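Local atomic coordinates of MIF (Toxoplasma gondii, PDB entry 4DH4), a protein that belongs to the macrophage migration inhibitory factor family, small alpha/beta proteins, and here forms a trimer whose beta-sheets run on from one subunit into the next. Residues A63-I68 with S105-G110; C74-A79 with T97-K102. All coordinates share one frame; numbering follows the deposited sequence.

Interaction 1: A63-I68 with S105-G110; sequences ASIGGI and SEWAMG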
loop_
_atom_site.group_PDB
_atom_site.type_symbol
_atom_site.label_atom_id
_atom_site.label_comp_id
_atom_site.label_asym_id
_atom_site.label_seq_id
_atom_site.Cartn_x
_atom_site.Cartn_y
_atom_site.Cartn_z
ATOM N N ALA A 63 -9.028 0.945 -5.608
ATOM C CA ALA A 63 -8.829 2.174 -6.395
ATOM C C ALA A 63 -9.484 2.031 -7.758
ATOM O O ALA A 63 -9.498 0.947 -8.336
ATOM C CB ALA A 63 -7.337 2.458 -6.577
ATOM N N SER A 64 -10.019 3.133 -8.273
ATOM C CA SER A 64 -10.638 3.124 -9.584
ATOM C C SER A 64 -10.558 4.516 -10.184
ATOM O O SER A 64 -10.482 5.513 -9.457
ATOM C CB SER A 64 -12.107 2.687 -9.481
ATOM O OG SER A 64 -12.687 2.587 -10.776
ATOM N N ILE A 65 -10.579 4.576 -11.511
ATOM C CA ILE A 65 -10.716 5.848 -12.218
ATOM C C ILE A 65 -12.207 6.130 -12.291
ATOM O O ILE A 65 -12.919 5.573 -13.130
ATOM C CB ILE A 65 -10.102 5.807 -13.631
ATOM C CG1 ILE A 65 -8.630 5.388 -13.560
ATOM C CG2 ILE A 65 -10.257 7.180 -14.325
ATOM C CD1 ILE A 65 -8.068 4.890 -14.897
ATOM N N GLY A 66 -12.678 6.975 -11.381
ATOM C CA GLY A 66 -14.115 7.210 -11.232
ATOM C C GLY A 66 -14.818 6.021 -10.601
ATOM O O GLY A 66 -14.215 4.967 -10.391
ATOM N N GLY A 67 -16.104 6.192 -10.302
ATOM C CA GLY A 67 -16.936 5.097 -9.814
ATOM C C GLY A 67 -16.895 4.981 -8.306
ATOM O O GLY A 67 -17.593 4.162 -7.730
ATOM N N ILE A 68 -16.080 5.814 -7.663
ATOM C CA ILE A 68 -15.963 5.787 -6.204
ATOM C C ILE A 68 -17.068 6.660 -5.608
ATOM O O ILE A 68 -17.033 7.879 -5.738
ATOM C CB ILE A 68 -14.541 6.235 -5.728
ATOM C CG1 ILE A 68 -13.452 5.321 -6.323
ATOM C CG2 ILE A 68 -14.449 6.294 -4.181
ATOM C CD1 ILE A 68 -13.619 3.811 -6.009
ATOM N N SER A 105 -5.057 10.558 -15.602
ATOM C CA SER A 105 -3.620 10.834 -15.755
ATOM C C SER A 105 -2.751 10.198 -14.656
ATOM O O SER A 105 -1.538 10.084 -14.823
ATOM C CB SER A 105 -3.358 12.341 -15.788
ATOM O OG SER A 105 -3.679 12.904 -14.527
ATOM N N GLU A 106 -3.376 9.788 -13.550
ATOM C CA GLU A 106 -2.664 9.175 -12.416
ATOM C C GLU A 106 -2.559 7.657 -12.530
ATOM O O GLU A 106 -2.098 6.998 -11.606
ATOM C CB GLU A 106 -3.368 9.509 -11.091
ATOM C CG GLU A 106 -3.223 10.956 -10.658
ATOM C CD GLU A 106 -4.152 11.341 -9.522
ATOM O OE1 GLU A 106 -5.125 10.607 -9.235
ATOM O OE2 GLU A 106 -3.906 12.405 -8.913
ATOM N N TRP A 107 -2.990 7.099 -13.655
ATOM C CA TRP A 107 -3.047 5.650 -13.798
ATOM C C TRP A 107 -2.437 5.249 -15.133
ATOM O O TRP A 107 -2.856 5.740 -16.187
ATOM C CB TRP A 107 -4.503 5.178 -13.708
ATOM C CG TRP A 107 -4.682 3.723 -13.330
ATOM C CD1 TRP A 107 -4.129 2.632 -13.944
ATOM C CD2 TRP A 107 -5.509 3.212 -12.275
ATOM N NE1 TRP A 107 -4.544 1.475 -13.317
ATOM C CE2 TRP A 107 -5.392 1.804 -12.294
ATOM C CE3 TRP A 107 -6.318 3.811 -11.302
ATOM C CZ2 TRP A 107 -6.069 0.980 -11.377
ATOM C CZ3 TRP A 107 -6.994 2.994 -10.394
ATOM C CH2 TRP A 107 -6.865 1.594 -10.441
ATOM N N ALA A 108 -1.431 4.377 -15.076
ATOM C CA ALA A 108 -0.759 3.879 -16.273
ATOM C C ALA A 108 -0.871 2.361 -16.403
ATOM O O ALA A 108 -0.909 1.641 -15.413
ATOM C CB ALA A 108 0.708 4.288 -16.260
ATOM N N MET A 109 -0.943 1.890 -17.643
ATOM C CA MET A 109 -0.788 0.470 -17.938
ATOM C C MET A 109 0.370 0.370 -18.917
ATOM O O MET A 109 0.346 0.981 -19.993
ATOM C CB MET A 109 -2.072 -0.116 -18.526
ATOM C CG MET A 109 -2.061 -1.638 -18.663
ATOM S SD MET A 109 -3.579 -2.283 -19.394
ATOM C CE MET A 109 -3.353 -1.770 -21.096
ATOM N N GLY A 110 1.415 -0.353 -18.517
ATOM C CA GLY A 110 2.670 -0.311 -19.260
ATOM C C GLY A 110 3.172 1.119 -19.408
ATOM O O GLY A 110 3.303 1.847 -18.422
#
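S64, whose backbone N lies against the edge of the W107 indole, turns its side chain the other way: OG donates to G66 O at 2.9 Å, almost in line with the carbonyl (C=O...donor angle 162°). That bond links the strand end to the turn after it, while the backbone meets the aromatic group. What results is a useful example of a single large ring linking two strands that share no hydrogen bond. The axes of 63-65 and 107-109 run at 89° to each other and come no closer than 9.7 Å, and W107 reaches from one to the other. Its six-membered ring comes in edge first. CH2 lies 3.4 Å from A63 O and CZ3 lies 3.7 Å from S64 N, both close to the ring plane, while A63 CB reaches CZ3 at 3.9 Å. I65 approaches quite differently. With CG1 set anti to the carbonyl carbon (chi1 -56°) and the chain extended beyond it, the branch crosses the indole at a slant, placing CG1 3.6 Å from W107 CE3 and the terminal CD1 3.8 Å from W107 CB. One branch thus packs against both the ring and the root of the same side chain. K33 NZ of the same chain hydrogen-bonds I65 O. Two further aromatic rings meet the indole: F114, with its plane nearly perpendicular, and Y96 of the second subunit, edge-to-face. The contact therefore joins the end of strand 58-65, a member of the four-stranded sheet, to strand 107-109, which pairs with strand 112-113 of its own chain and, in an antiparallel ladder, with a strand of the second subunit.

Interaction 2: C74-A79 with T97-K102; sequences CKIAAA and TTFTNK. With SO4 (sulfate ion), chain B; SO4 (sulfate ion), chain C.
Helix segment C74-A79 lies over strand T97-K102 with segment axes approaching to 9.2 Å and chain directions 144° from each other, A77 and T97 being nearest at the level of CA. F99 carries most of the packing. Its ring presents an edge to the helix: I76 CG2 sits in the ring plane, 3.8 Å from F99 CE1, and A77 N lies 4.0 Å and A77 CB 4.1 Å from F99 CZ. The small A77 probably helps the helix come close to the strand at T97, where the two CB atoms are 4.1 Å apart. Alternation along the strand puts T98, T100 and K102 on the other side, where two sulfate ions, probably from the crystallisation liquor, are bound. T98 OG1 (chi1 67°) donates to O1 of the chain C sulfate at 2.7 Å. K102, its chain bent twice, brings NZ to 2.9 Å from O3 of the chain B sulfate and also bonds F99 O of the second subunit. K2 and R61 of this chain and the third subunit, and R61 of the second, also bind the sulfates, which therefore lie where the three subunits meet. The strand ends the beta-alpha-beta unit 58-65, 70-88, 95-102; helix 13-31 packs beside I76, and the third subunit continues the sheet past T97 and T98.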
loop_
_atom_site.group_PDB
_atom_site.type_symbol
_atom_site.label_atom_id
_atom_site.label_comp_id
_atom_site.label_asym_id
_atom_site.label_seq_id
_atom_site.Cartn_x
_atom_site.Cartn_y
_atom_site.Cartn_z
ATOM N N CYS A 74 -19.924 0.961 -0.611
ATOM C CA CYS A 74 -20.630 0.072 0.303
ATOM C C CYS A 74 -20.900 -1.305 -0.311
ATOM O O CYS A 74 -20.734 -2.326 0.356
ATOM C CB CYS A 74 -21.933 0.714 0.772
ATOM S SG CYS A 74 -22.591 -0.062 2.244
ATOM N N LYS A 75 -21.312 -1.323 -1.580
ATOM C CA LYS A 75 -21.534 -2.570 -2.310
ATOM C C LYS A 75 -20.265 -3.415 -2.398
ATOM O O LYS A 75 -20.297 -4.618 -2.113
ATOM C CB LYS A 75 -22.075 -2.272 -3.707
ATOM C CG LYS A 75 -22.448 -3.509 -4.494
ATOM C CD LYS A 75 -23.617 -3.229 -5.428
ATOM C CE LYS A 75 -23.127 -2.854 -6.800
ATOM N NZ LYS A 75 -23.958 -3.563 -7.880
ATOM N N ILE A 76 -19.157 -2.776 -2.781
ATOM C CA ILE A 76 -17.861 -3.450 -2.901
ATOM C C ILE A 76 -17.369 -3.965 -1.545
ATOM O O ILE A 76 -16.914 -5.109 -1.433
ATOM C CB ILE A 76 -16.787 -2.535 -3.582
ATOM C CG1 ILE A 76 -17.175 -2.244 -5.037
ATOM C CG2 ILE A 76 -15.401 -3.173 -3.537
ATOM C CD1 ILE A 76 -16.378 -1.086 -5.696
ATOM N N ALA A 77 -17.476 -3.130 -0.515
ATOM C CA ALA A 77 -17.043 -3.524 0.825
ATOM C C ALA A 77 -17.848 -4.715 1.362
ATOM O O ALA A 77 -17.281 -5.625 1.972
ATOM C CB ALA A 77 -17.121 -2.346 1.780
ATOM N N ALA A 78 -19.158 -4.707 1.120
ATOM C CA ALA A 78 -20.038 -5.807 1.536
ATOM C C ALA A 78 -19.594 -7.120 0.897
ATOM O O ALA A 78 -19.504 -8.150 1.562
ATOM C CB ALA A 78 -21.482 -5.497 1.162
ATOM N N ALA A 79 -19.289 -7.063 -0.392
ATOM C CA ALA A 79 -18.921 -8.240 -1.155
ATOM C C ALA A 79 -17.522 -8.738 -0.802
ATOM O O ALA A 79 -17.297 -9.946 -0.702
ATOM C CB ALA A 79 -19.031 -7.951 -2.638
ATOM N N THR A 97 -12.101 -1.635 4.569
ATOM C CA THR A 97 -11.911 -1.416 3.136
ATOM C C THR A 97 -11.896 0.091 2.897
ATOM O O THR A 97 -12.818 0.789 3.320
ATOM C CB THR A 97 -13.030 -2.078 2.296
ATOM O OG1 THR A 97 -13.125 -3.475 2.610
ATOM C CG2 THR A 97 -12.730 -1.938 0.814
ATOM N N THR A 98 -10.841 0.588 2.253
ATOM C CA THR A 98 -10.762 2.017 1.914
ATOM C C THR A 98 -10.666 2.208 0.411
ATOM O O THR A 98 -10.094 1.369 -0.303
ATOM C CB THR A 98 -9.607 2.754 2.645
ATOM O OG1 THR A 98 -8.339 2.278 2.174
ATOM C CG2 THR A 98 -9.703 2.558 4.154
ATOM N N PHE A 99 -11.221 3.324 -0.052
ATOM C CA PHE A 99 -11.437 3.578 -1.469
ATOM C C PHE A 99 -10.724 4.842 -1.909
ATOM O O PHE A 99 -10.685 5.837 -1.172
ATOM C CB PHE A 99 -12.938 3.666 -1.755
ATOM C CG PHE A 99 -13.677 2.394 -1.442
ATOM C CD1 PHE A 99 -13.954 1.468 -2.452
ATOM C CD2 PHE A 99 -14.067 2.099 -0.137
ATOM C CE1 PHE A 99 -14.611 0.273 -2.165
ATOM C CE2 PHE A 99 -14.728 0.887 0.161
ATOM C CZ PHE A 99 -14.997 -0.011 -0.855
ATOM N N THR A 100 -10.157 4.794 -3.111
ATOM C CA THR A 100 -9.415 5.925 -3.662
ATOM C C THR A 100 -9.848 6.179 -5.099
ATOM O O THR A 100 -9.796 5.272 -5.938
ATOM C CB THR A 100 -7.886 5.674 -3.593
ATOM O OG1 THR A 100 -7.495 5.448 -2.227
ATOM C CG2 THR A 100 -7.113 6.867 -4.148
ATOM N N ASN A 101 -10.308 7.401 -5.360
ATOM C CA ASN A 101 -10.632 7.832 -6.716
ATOM C C ASN A 101 -9.402 8.423 -7.393
ATOM O O ASN A 101 -8.814 9.410 -6.910
ATOM C CB ASN A 101 -11.747 8.873 -6.722
ATOM C CG ASN A 101 -12.023 9.402 -8.121
ATOM O OD1 ASN A 101 -11.798 10.584 -8.418
ATOM N ND2 ASN A 101 -12.470 8.523 -8.995
ATOM N N LYS A 102 -9.010 7.811 -8.502
ATOM C CA LYS A 102 -7.865 8.279 -9.263
ATOM C C LYS A 102 -8.300 9.022 -10.513
ATOM O O LYS A 102 -9.281 8.646 -11.156
ATOM C CB LYS A 102 -6.967 7.098 -9.668
ATOM C CG LYS A 102 -6.579 6.144 -8.533
ATOM C CD LYS A 102 -5.742 6.833 -7.445
ATOM C CE LYS A 102 -4.385 7.299 -7.960
ATOM N NZ LYS A 102 -3.518 7.677 -6.808
HETATM S S SO4 B . -3.482 4.075 -5.346
HETATM O O1 SO4 B . -3.818 3.731 -6.728
HETATM O O2 SO4 B . -2.776 2.944 -4.761
HETATM O O3 SO4 B . -2.653 5.264 -5.372
HETATM O O4 SO4 B . -4.736 4.314 -4.629
HETATM S S SO4 C . -5.755 4.503 1.977
HETATM O O1 SO4 C . -6.765 4.341 3.024
HETATM O O2 SO4 C . -4.901 3.325 1.993
HETATM O O3 SO4 C . -6.445 4.643 0.710
HETATM O O4 SO4 C . -4.973 5.699 2.293
#

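Overall arrangement
Followed from the N terminus, the chain enters interaction 1 at the end of strand 58-65, turns into helix 70-88 and there supplies the first half of interaction 2. Strand 95-102 returns beside 58-65 and closes that smaller loop; only then does 105-110 close the larger one, so interaction 2 lies wholly within the span of interaction 1. The two meet directly in the sheet, where S64 N faces T100 O and S64 O faces K102 N in probable hydrogen bonds. Interaction 2 ties the helix to the sheet, whereas interaction 1 ties the same sheet to the C-terminal strands, and both contacts adjoin other subunits of the trimer.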